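Local coordinates for phosphoenolpyruvate--protein phosphotransferase (Escherichia coli, PDB 5T12) that probably passes the phosphoryl group of phosphoenolpyruvate to the carrier protein NPr of the nitrogen-metabolic phosphotransferase system, the fragment here being the enzyme's EIN part, at residues N148-R153 with E168-R173. The protein carries 1 engineered substitution. Sequence-based numbering, arbitrary orientation.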
ATOM      1  N   ASN A 148       2.395  10.863  10.685  1.00 84.92           N
ATOM      2  CA  ASN A 148       2.123   9.686  11.499  1.00 77.35           C
ATOM      3  C   ASN A 148       0.664   9.661  11.949  1.00 91.62           C
ATOM      4  O   ASN A 148       0.357   9.298  13.084  1.00 98.89           O
ATOM      5  CB  ASN A 148       3.060   9.639  12.713  1.00 91.73           C
ATOM      6  CG  ASN A 148       2.826  10.783  13.685  1.00 88.60           C
ATOM      7  OD1 ASN A 148       2.422  10.566  14.828  1.00 81.98           O
ATOM      8  ND2 ASN A 148       3.085  12.007  13.238  1.00 83.78           N
ATOM      9  N   ALA A 149      -0.236  10.042  11.039  1.00 70.68           N
ATOM     10  CA  ALA A 149      -1.667  10.025  11.321  1.00 68.44           C
ATOM     11  C   ALA A 149      -2.219   8.619  11.514  1.00 66.24           C
ATOM     12  O   ALA A 149      -3.410   8.479  11.813  1.00 56.84           O
ATOM     13  CB  ALA A 149      -2.429  10.727  10.197  1.00 52.59           C
ATOM     14  N   TRP A 150      -1.397   7.588  11.349  1.00 63.16           N
ATOM     15  CA  TRP A 150      -1.825   6.214  11.543  1.00 55.61           C
ATOM     16  C   TRP A 150      -1.764   5.837  13.021  1.00 38.10           C
ATOM     17  O   TRP A 150      -0.963   6.391  13.779  1.00 53.42           O
ATOM     18  CB  TRP A 150      -0.943   5.263  10.742  1.00 36.82           C
ATOM     19  CG  TRP A 150      -0.753   5.657   9.312  1.00 46.66           C
ATOM     20  CD1 TRP A 150      -1.672   5.569   8.310  1.00 33.27           C
ATOM     21  CD2 TRP A 150       0.441   6.183   8.717  1.00 40.66           C
ATOM     22  NE1 TRP A 150      -1.131   6.016   7.130  1.00 43.07           N
ATOM     23  CE2 TRP A 150       0.166   6.397   7.352  1.00 44.42           C
ATOM     24  CE3 TRP A 150       1.713   6.495   9.207  1.00 55.81           C
ATOM     25  CZ2 TRP A 150       1.117   6.911   6.472  1.00 54.03           C
ATOM     26  CZ3 TRP A 150       2.654   7.005   8.331  1.00 44.22           C
ATOM     27  CH2 TRP A 150       2.351   7.208   6.978  1.00 46.13           C
ATOM     28  N   PRO A 151      -2.602   4.899  13.456  1.00 39.46           N
ATOM     29  CA  PRO A 151      -2.449   4.340  14.802  1.00 36.69           C
ATOM     30  C   PRO A 151      -1.149   3.556  14.909  1.00 30.77           C
ATOM     31  O   PRO A 151      -0.480   3.268  13.916  1.00 41.12           O
ATOM     32  CB  PRO A 151      -3.670   3.427  14.956  1.00 25.05           C
ATOM     33  CG  PRO A 151      -4.638   3.887  13.901  1.00 37.66           C
ATOM     34  CD  PRO A 151      -3.792   4.372  12.767  1.00 32.03           C
ATOM     35  N   GLU A 152      -0.791   3.213  16.149  1.00 31.41           N
ATOM     36  CA  GLU A 152       0.420   2.427  16.366  1.00 38.80           C
ATOM     37  C   GLU A 152       0.332   1.084  15.653  1.00 41.58           C
ATOM     38  O   GLU A 152       1.301   0.634  15.030  1.00 34.57           O
ATOM     39  CB  GLU A 152       0.660   2.234  17.862  1.00 49.03           C
ATOM     40  CG  GLU A 152       2.047   1.720  18.204  1.00 65.08           C
ATOM     41  CD  GLU A 152       2.254   1.558  19.695  1.00 80.10           C
ATOM     42  OE1 GLU A 152       1.518   0.764  20.317  1.00 89.23           O
ATOM     43  OE2 GLU A 152       3.148   2.233  20.249  1.00 97.42           O
ATOM     44  N   ARG A 153      -0.823   0.431  15.737  1.00 31.60           N
ATOM     45  CA  ARG A 153      -1.154  -0.738  14.936  1.00 22.94           C
ATOM     46  C   ARG A 153      -2.593  -0.584  14.472  1.00 22.36           C
ATOM     47  O   ARG A 153      -3.440  -0.100  15.227  1.00 23.87           O
ATOM     48  CB  ARG A 153      -0.995  -2.043  15.730  1.00 28.93           C
ATOM     49  CG  ARG A 153       0.422  -2.343  16.188  1.00 43.77           C
ATOM     50  CD  ARG A 153       1.335  -2.642  15.012  1.00 45.15           C
ATOM     51  NE  ARG A 153       2.549  -3.333  15.435  1.00 49.63           N
ATOM     52  CZ  ARG A 153       3.652  -2.721  15.852  1.00 43.16           C
ATOM     53  NH1 ARG A 153       3.699  -1.396  15.903  1.00 43.52           N
ATOM     54  NH2 ARG A 153       4.708  -3.433  16.219  1.00 55.27           N
ATOM     55  N   GLU A 168       0.863   3.575   0.034  1.00 30.12           N
ATOM     56  CA  GLU A 168       0.895   4.717   0.939  1.00 38.29           C
ATOM     57  C   GLU A 168       0.632   4.306   2.385  1.00 36.81           C
ATOM     58  O   GLU A 168       0.076   5.082   3.166  1.00 48.89           O
ATOM     59  CB  GLU A 168      -0.102   5.789   0.494  1.00 50.21           C
ATOM     60  CG  GLU A 168      -1.486   5.274   0.121  1.00 41.83           C
ATOM     61  CD  GLU A 168      -2.428   6.390  -0.302  1.00 55.91           C
ATOM     62  OE1 GLU A 168      -2.557   7.378   0.450  1.00 47.55           O
ATOM     63  OE2 GLU A 168      -3.033   6.284  -1.390  1.00 50.31           O
ATOM     64  N   LEU A 169       1.037   3.091   2.756  1.00 36.63           N
ATOM     65  CA  LEU A 169       0.860   2.579   4.105  1.00 35.56           C
ATOM     66  C   LEU A 169       2.188   2.078   4.656  1.00 26.29           C
ATOM     67  O   LEU A 169       2.981   1.478   3.921  1.00 30.11           O
ATOM     68  CB  LEU A 169      -0.167   1.438   4.136  1.00 30.51           C
ATOM     69  CG  LEU A 169      -1.596   1.779   3.715  1.00 37.04           C
ATOM     70  CD1 LEU A 169      -2.468   0.535   3.750  1.00 21.64           C
ATOM     71  CD2 LEU A 169      -2.173   2.866   4.608  1.00 33.49           C
ATOM     72  N   PRO A 170       2.459   2.314   5.940  1.00 36.15           N
ATOM     73  CA  PRO A 170       3.659   1.737   6.563  1.00 39.07           C
ATOM     74  C   PRO A 170       3.425   0.273   6.919  1.00 35.94           C
ATOM     75  O   PRO A 170       2.389  -0.082   7.486  1.00 38.16           O
ATOM     76  CB  PRO A 170       3.854   2.595   7.817  1.00 34.31           C
ATOM     77  CG  PRO A 170       2.473   3.057   8.160  1.00 28.93           C
ATOM     78  CD  PRO A 170       1.739   3.219   6.852  1.00 26.25           C
ATOM     79  N   GLN A 171       4.396  -0.578   6.580  1.00 43.95           N
ATOM     80  CA  GLN A 171       4.238  -2.009   6.830  1.00 46.66           C
ATOM     81  C   GLN A 171       4.249  -2.324   8.320  1.00 36.10           C
ATOM     82  O   GLN A 171       3.475  -3.168   8.786  1.00 45.27           O
ATOM     83  CB  GLN A 171       5.334  -2.800   6.119  1.00 54.26           C
ATOM     84  CG  GLN A 171       5.392  -4.263   6.545  1.00 88.03           C
ATOM     85  CD  GLN A 171       6.492  -5.040   5.852  1.00 78.11           C
ATOM     86  OE1 GLN A 171       7.647  -5.024   6.281  1.00 80.10           O
ATOM     87  NE2 GLN A 171       6.138  -5.732   4.776  1.00 81.77           N
ATOM     88  N   ASP A 172       5.123  -1.658   9.082  1.00 39.64           N
ATOM     89  CA  ASP A 172       5.274  -1.979  10.498  1.00 41.37           C
ATOM     90  C   ASP A 172       3.974  -1.785  11.268  1.00 31.03           C
ATOM     91  O   ASP A 172       3.719  -2.495  12.247  1.00 54.44           O
ATOM     92  CB  ASP A 172       6.384  -1.127  11.111  1.00 39.68           C
ATOM     93  CG  ASP A 172       6.183   0.354  10.860  1.00 67.29           C
ATOM     94  OD1 ASP A 172       5.877   0.727   9.708  1.00 46.25           O
ATOM     95  OD2 ASP A 172       6.323   1.145  11.816  1.00 73.52           O
ATOM     96  N   ARG A 173       3.136  -0.843  10.837  1.00 35.87           N
ATOM     97  CA  ARG A 173       1.881  -0.566  11.521  1.00 28.90           C
ATOM     98  C   ARG A 173       0.714  -1.373  10.967  1.00 31.82           C
ATOM     99  O   ARG A 173      -0.233  -1.662  11.706  1.00 35.41           O
ATOM    100  CB  ARG A 173       1.556   0.927  11.431  1.00 36.38           C
ATOM    101  CG  ARG A 173       2.612   1.830  12.045  1.00 37.55           C
ATOM    102  CD  ARG A 173       2.112   3.260  12.116  1.00 42.86           C
ATOM    103  NE  ARG A 173       2.684   3.986  13.245  1.00 66.31           N
ATOM    104  CZ  ARG A 173       3.510   5.019  13.130  1.00 72.67           C
ATOM    105  NH1 ARG A 173       3.859   5.462  11.930  1.00 81.29           N
ATOM    106  NH2 ARG A 173       3.980   5.616  14.216  1.00 73.86           N
TER
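Pro170 meets Trp150 tip to tip, its ring carbon CD standing over the centre of the indole six-membered ring, 3.6 Å from that centroid and 13° off the ring normal, a CH-pi contact. CG of the same proline lies beside it, against CD2 and CE3 of the indole.

Arg173 runs at about a right angle to the tryptophan. Its chain is extended from CG to NE, and NH1 arrives at the edge of the indole, near the ring plane rather than over a face, 3.6 Å from Trp150 CE3; the ring and guanidinium planes are 35° apart. Nearer the backbone, the aliphatic part packs against two carbonyl oxygens: Arg173 CD lies 3.2 Å from Pro151 O, and Arg173 CG 3.5 Å from Glu152 O.

The Arg153 chain bends at chi2 (-67°), and Asp172 O lies over one face of its guanidinium, offset toward the rim. A nearly straight bond of 3.3 Å from Arg153 NH1 to Glu152 O, within its own segment, steadies the group.

Both segments are loops leading into neighbouring parallel strands, 154-158 and 174-179, in the sheet of the PEP-utilising enzyme mobile domain. Trp17 of strand 11-18 meets Trp150 edge-to-face, while Gln134 and Arg135 of helix 126-140 hydrogen-bond to Glu168 OE2 and Leu169 O.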